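Oxidoreductase (Streptomyces globisporus, PDB 4R82) reduces FAD with NADH to supply freely diffusing FADH2 to the monooxygenase SgcC and the halogenase SgcC3 in biosynthesis of the enediyne antibiotic C-1027. Local coordinates at the interface of chains A and B. Numbering follows the deposited sequence. Chains: chain A/B, Oxidoreductase.

The interface of chains A and B. Residues chain A 156-160; chain B 12-13, 15.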
loop_
_atom_site.group_PDB
_atom_site.type_symbol
_atom_site.label_atom_id
_atom_site.label_comp_id
_atom_site.label_asym_id
_atom_site.label_seq_id
_atom_site.Cartn_x
_atom_site.Cartn_y
_atom_site.Cartn_z
ATOM N N ALA A 156 14.846 10.853 5.601
ATOM C CA ALA A 156 14.045 9.956 6.413
ATOM C C ALA A 156 14.831 9.577 7.645
ATOM O O ALA A 156 16.065 9.626 7.633
ATOM C CB ALA A 156 13.632 8.716 5.618
ATOM N N THR A 157 14.115 9.233 8.714
ATOM C CA THR A 157 14.749 8.787 9.950
ATOM C C THR A 157 13.936 7.602 10.437
ATOM O O THR A 157 12.718 7.584 10.262
ATOM C CB THR A 157 14.745 9.889 11.021
ATOM O OG1 THR A 157 15.599 10.968 10.605
ATOM C CG2 THR A 157 15.257 9.349 12.346
ATOM N N ARG A 158 14.600 6.606 11.017
ATOM C CA ARG A 158 13.863 5.443 11.510
ATOM C C ARG A 158 14.360 5.014 12.888
ATOM O O ARG A 158 15.486 5.319 13.273
ATOM C CB ARG A 158 13.925 4.290 10.504
ATOM C CG ARG A 158 15.314 3.741 10.262
ATOM C CD ARG A 158 15.319 2.736 9.100
ATOM N NE ARG A 158 14.549 1.536 9.421
ATOM C CZ ARG A 158 15.064 0.431 9.953
ATOM N NH1 ARG A 158 16.363 0.349 10.228
ATOM N NH2 ARG A 158 14.272 -0.603 10.210
ATOM N N TRP A 159 13.491 4.325 13.619
ATOM C CA TRP A 159 13.790 3.810 14.952
ATOM C C TRP A 159 13.659 2.305 14.869
ATOM O O TRP A 159 12.562 1.760 14.958
ATOM C CB TRP A 159 12.814 4.395 15.990
ATOM C CG TRP A 159 13.118 5.830 16.314
ATOM C CD1 TRP A 159 13.823 6.296 17.390
ATOM C CD2 TRP A 159 12.769 6.982 15.533
ATOM N NE1 TRP A 159 13.918 7.668 17.334
ATOM C CE2 TRP A 159 13.284 8.114 16.203
ATOM C CE3 TRP A 159 12.065 7.168 14.338
ATOM C CZ2 TRP A 159 13.119 9.417 15.715
ATOM C CZ3 TRP A 159 11.906 8.471 13.847
ATOM C CH2 TRP A 159 12.432 9.577 14.540
ATOM N N PRO A 160 14.786 1.619 14.680
ATOM C CA PRO A 160 14.760 0.181 14.399
ATOM C C PRO A 160 14.066 -0.670 15.463
ATOM O O PRO A 160 13.566 -1.740 15.130
ATOM C CB PRO A 160 16.242 -0.184 14.322
ATOM C CG PRO A 160 16.906 1.084 13.885
ATOM C CD PRO A 160 16.140 2.189 14.559
ATOM N N ALA B 12 18.138 6.948 16.924
ATOM C CA ALA B 12 17.501 6.954 15.608
ATOM C C ALA B 12 18.520 6.765 14.491
ATOM O O ALA B 12 19.662 7.197 14.609
ATOM C CB ALA B 12 16.741 8.239 15.403
ATOM N N GLU B 13 18.099 6.129 13.404
ATOM C CA GLU B 13 18.969 5.925 12.251
ATOM C C GLU B 13 18.601 6.944 11.177
ATOM O O GLU B 13 17.454 6.992 10.741
ATOM C CB GLU B 13 18.829 4.497 11.701
ATOM C CG GLU B 13 19.258 4.327 10.227
ATOM C CD GLU B 13 19.030 2.915 9.685
ATOM O OE1 GLU B 13 18.547 2.051 10.444
ATOM O OE2 GLU B 13 19.345 2.667 8.499
ATOM N N VAL B 15 18.538 8.162 7.465
ATOM C CA VAL B 15 18.547 7.457 6.184
ATOM C C VAL B 15 18.981 8.382 5.054
ATOM O O VAL B 15 18.399 9.453 4.877
ATOM C CB VAL B 15 17.145 6.904 5.862
ATOM C CG1 VAL B 15 17.082 6.386 4.430
ATOM C CG2 VAL B 15 16.777 5.804 6.843
#
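A:Arg158 and B:Glu13 pair in an antiparallel beta bridge, where the short N-terminal strand 13-15 of one subunit is added to the end of strand 146-158 of the other in this flavin reductase homodimer. B:Glu13 N gives a nearly straight hydrogen bond to A:Arg158 O (2.7 Å), and A:Arg158 N answers to B:Glu13 O at 2.9 Å. The next bridge is closed by B:Val15 N, bonded to A:Ala156 O at 2.9 Å.

On one side of this added strand the side chains of A:Arg158 and B:Glu13 run alongside each other. With CG anti to the backbone N (chi1 158°) and the chain extended beyond it, B:Glu13 carries its carboxylate to the guanidinium. The arginine bends at chi3, and a further turn at chi4 (-92°) swings NH1 round to the acid. A:Arg158 NH1 forms a salt bridge with carboxylate oxygen OE1 of B:Glu13 (2.8 Å), leaving in the guanidinium plane but reaching OE1 from above the carboxylate plane; the two flat groups stand 89° apart. A:Arg158 CD also packs on the carboxylate carbon CD of B:Glu13 at 3.8 Å, and B:Val15 CG2 lies 4.1 Å from A:Arg158 CD.

On the opposite side, the B:Ala12 methyl CB sits over the five-membered ring of A:Trp159, 3.8 Å from its centroid and displaced towards the rim. A:Thr157 CG2 lies on the same indole face beside B:Ala12 CB, 3.6 Å away, so the two methyls share the ring face.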